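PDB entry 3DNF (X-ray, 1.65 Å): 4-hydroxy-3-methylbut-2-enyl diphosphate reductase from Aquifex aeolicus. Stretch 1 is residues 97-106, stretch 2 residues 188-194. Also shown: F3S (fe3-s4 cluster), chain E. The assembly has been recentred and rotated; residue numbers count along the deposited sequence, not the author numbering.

Stretch 1, residues 97-106: PYVKAVHEAV
Stretch 2 (188-194) VINTICN

This is a small, mainly apolar contact between a helix and the end of a strand with the loop that follows it, tied by one bridging water and finished at one end by an iron-sulfur cluster. The two stretches bury 255 Å² in total, and no direct hydrogen bond crosses between them.

Residues 97-106 are helical throughout, with phi/psi near -65/-40. Backbone bonds run four residues back, as in Ala-105 N to Ala-101 O at 2.9 Å and Val-106 N to Val-102 O at 3.0 Å. The bond from Val-102 N to Tyr-98 O is weak at 3.5 Å. Val-188 and Ile-189 end a strand, and an extended chain continues from there except at Thr-191 (-102/15) and Asn-194 (-82/1).

The two chains run in opposite senses. CA atoms pair as Ala-105 with Ile-189 (7.0 Å), Val-102 with Thr-191 (6.2 Å) and Tyr-98 with Cys-193 (7.1 Å). Alternate residues of the second stretch, Ile-189, Thr-191 and Cys-193, point toward the helix. Ile-192 points away. Asn-190 is out of reach, and Asn-190 OD1 accepts a hydrogen bond from Ile-192 N at 2.9 Å, which ties the loop to itself.

Ala-105 is buried and points toward the strand end. Ala-105 CB, a single methyl, packs against the end of the isoleucine side chain, 4.1 Å from Ile-189 CD1. Ile-189 is m at chi1 and t at chi2, which extends CD1 to this contact.

Thr-191 is the center of the contact and has the largest covered area. Its chi1 is p. Thr-191 CB sits 3.7 Å from Val-102 CG2, and Thr-191 CG2 lies 4.3 Å from Ala-105 CB. The Thr-191 methyl packs mainly against Val-102 and Ala-105, with Ala-101 O 4.4 Å from Thr-191 CG2, while OG1 is hydrogen-bonded elsewhere in the structure. Val-102 is t and points sideways, yet its CG2 reaches Thr-191.

A water joins the two backbones. It donates to Tyr-98 O at 2.9 Å and to Thr-191 O at 2.8 Å, linking carbonyls that have no direct partner across the gap.

At the far end, Cys-193 is t, and Cys-193 SG binds FE1 of F3S at about 2.4 Å. SG also caps a backbone N just past the stretch. Tyr-98 is m at chi1, with chi2 at -42°. Tyr-98 CD2 is 4.2 Å from Cys-193 SG, which lies 5.3 Å from the centroid of the Tyr-98 ring in an oblique position. Cluster S3 lies at the ring edge. Tyr-98 CB is 3.7 Å from cluster S1, so this side chain meets both the cysteine and the cluster.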

# COMPACT_ATOMS: atom_id res chain seq x y z
N PRO B 97 9.72 -14.81 18.62
CA PRO B 97 10.52 -14.81 17.37
C PRO B 97 9.91 -13.87 16.32
O PRO B 97 10.64 -13.22 15.59
CB PRO B 97 10.47 -16.28 16.94
CG PRO B 97 10.39 -17.00 18.27
CD PRO B 97 9.39 -16.20 19.02
N TYR B 98 8.58 -13.74 16.30
CA TYR B 98 7.93 -12.86 15.31
C TYR B 98 8.06 -11.39 15.64
O TYR B 98 8.04 -10.54 14.77
CB TYR B 98 6.48 -13.24 15.05
CG TYR B 98 6.38 -14.71 14.70
CD1 TYR B 98 7.31 -15.30 13.83
CD2 TYR B 98 5.41 -15.53 15.27
CE1 TYR B 98 7.26 -16.66 13.53
CE2 TYR B 98 5.35 -16.89 14.97
CZ TYR B 98 6.28 -17.44 14.10
OH TYR B 98 6.24 -18.79 13.77
N VAL B 99 8.18 -11.08 16.93
CA VAL B 99 8.48 -9.72 17.37
C VAL B 99 9.93 -9.42 17.06
O VAL B 99 10.23 -8.33 16.57
CB VAL B 99 8.11 -9.52 18.89
CG1 VAL B 99 8.66 -8.19 19.44
CG2 VAL B 99 6.57 -9.55 19.11
N LYS B 100 10.83 -10.35 17.34
CA LYS B 100 12.21 -10.20 16.93
C LYS B 100 12.38 -9.94 15.43
O LYS B 100 13.26 -9.20 15.02
CB LYS B 100 13.07 -11.39 17.32
CG LYS B 100 13.35 -11.57 18.85
CD LYS B 100 13.91 -10.30 19.57
CE LYS B 100 15.14 -9.76 18.91
NZ LYS B 100 15.59 -8.54 19.60
N ALA B 101 11.50 -10.53 14.63
CA ALA B 101 11.54 -10.26 13.19
C ALA B 101 11.21 -8.78 12.85
O ALA B 101 11.68 -8.25 11.85
CB ALA B 101 10.61 -11.19 12.46
N VAL B 102 10.32 -8.15 13.63
CA VAL B 102 10.07 -6.71 13.45
C VAL B 102 11.33 -5.93 13.78
O VAL B 102 11.69 -4.96 13.09
CB VAL B 102 8.89 -6.19 14.29
CG1 VAL B 102 8.54 -4.76 13.92
CG2 VAL B 102 7.66 -7.11 14.16
N HIS B 103 11.98 -6.28 14.90
CA HIS B 103 13.26 -5.63 15.26
C HIS B 103 14.29 -5.73 14.12
O HIS B 103 14.99 -4.72 13.77
CB HIS B 103 13.85 -6.32 16.48
CG HIS B 103 13.00 -6.23 17.71
ND1 HIS B 103 13.35 -6.87 18.88
CD2 HIS B 103 11.84 -5.59 17.96
CE1 HIS B 103 12.44 -6.63 19.80
NE2 HIS B 103 11.52 -5.83 19.27
N GLU B 104 14.39 -6.92 13.54
CA GLU B 104 15.29 -7.18 12.42
C GLU B 104 14.91 -6.32 11.21
O GLU B 104 15.78 -5.72 10.57
CB GLU B 104 15.29 -8.67 12.06
CG GLU B 104 15.98 -9.54 13.14
CD GLU B 104 15.62 -11.03 13.06
OE1 GLU B 104 15.21 -11.51 11.96
OE2 GLU B 104 15.76 -11.74 14.10
N ALA B 105 13.61 -6.23 10.95
CA ALA B 105 13.09 -5.58 9.75
C ALA B 105 13.35 -4.08 9.81
O ALA B 105 13.71 -3.46 8.79
CB ALA B 105 11.61 -5.81 9.61
N VAL B 106 13.18 -3.48 10.99
CA VAL B 106 13.42 -2.00 11.03
C VAL B 106 14.89 -1.70 10.82
O VAL B 106 15.27 -0.70 10.15
CB VAL B 106 12.83 -1.29 12.26
CG1 VAL B 106 11.28 -1.44 12.33
CG2 VAL B 106 13.53 -1.72 13.56
N VAL B 188 7.56 -2.57 1.81
CA VAL B 188 6.78 -3.08 2.91
C VAL B 188 7.28 -4.44 3.29
O VAL B 188 7.46 -5.32 2.44
CB VAL B 188 5.29 -3.26 2.49
CG1 VAL B 188 4.40 -3.79 3.64
CG2 VAL B 188 4.75 -1.96 1.88
N ILE B 189 7.58 -4.59 4.58
CA ILE B 189 7.81 -5.93 5.10
C ILE B 189 6.65 -6.24 6.04
O ILE B 189 6.52 -5.66 7.14
CB ILE B 189 9.17 -6.02 5.81
CG1 ILE B 189 10.29 -5.65 4.83
CG2 ILE B 189 9.31 -7.47 6.45
CD1 ILE B 189 11.65 -5.49 5.53
N ASN B 190 5.78 -7.14 5.58
CA ASN B 190 4.56 -7.44 6.33
C ASN B 190 4.87 -8.33 7.53
O ASN B 190 5.01 -9.54 7.41
CB ASN B 190 3.49 -8.09 5.46
CG ASN B 190 2.16 -8.27 6.21
OD1 ASN B 190 2.11 -8.29 7.45
ND2 ASN B 190 1.10 -8.43 5.47
N THR B 191 4.94 -7.70 8.70
CA THR B 191 5.28 -8.43 9.93
C THR B 191 4.04 -8.75 10.82
O THR B 191 4.19 -9.09 12.01
CB THR B 191 6.26 -7.59 10.73
OG1 THR B 191 5.76 -6.27 10.83
CG2 THR B 191 7.67 -7.58 10.08
N ILE B 192 2.84 -8.63 10.25
CA ILE B 192 1.60 -9.02 10.95
C ILE B 192 1.60 -10.51 11.20
O ILE B 192 1.79 -11.30 10.28
CB ILE B 192 0.33 -8.60 10.16
CG1 ILE B 192 0.29 -7.07 10.04
CG2 ILE B 192 -0.94 -9.15 10.82
CD1 ILE B 192 -0.94 -6.53 9.28
N CYS B 193 1.35 -10.90 12.45
CA CYS B 193 1.32 -12.31 12.81
C CYS B 193 -0.06 -12.87 12.51
O CYS B 193 -1.07 -12.22 12.81
CB CYS B 193 1.68 -12.46 14.30
SG CYS B 193 1.47 -14.13 14.87
N ASN B 194 -0.12 -14.08 11.94
CA ASN B 194 -1.42 -14.67 11.58
C ASN B 194 -2.16 -15.37 12.73
O ASN B 194 -3.26 -15.91 12.51
CB ASN B 194 -1.31 -15.63 10.37
CG ASN B 194 -0.39 -16.84 10.65
OD1 ASN B 194 0.09 -17.06 11.76
ND2 ASN B 194 -0.14 -17.62 9.60
FE1 F3S E . 1.96 -13.79 17.14
FE3 F3S E . 4.16 -13.95 18.71
FE4 F3S E . 1.86 -14.29 19.51
S1 F3S E . 3.64 -12.29 17.25
S2 F3S E . 0.13 -13.47 18.47
S3 F3S E . 2.79 -15.67 18.12
S4 F3S E . 3.43 -13.61 20.86
O HOH W 1 6.49 -10.57 12.33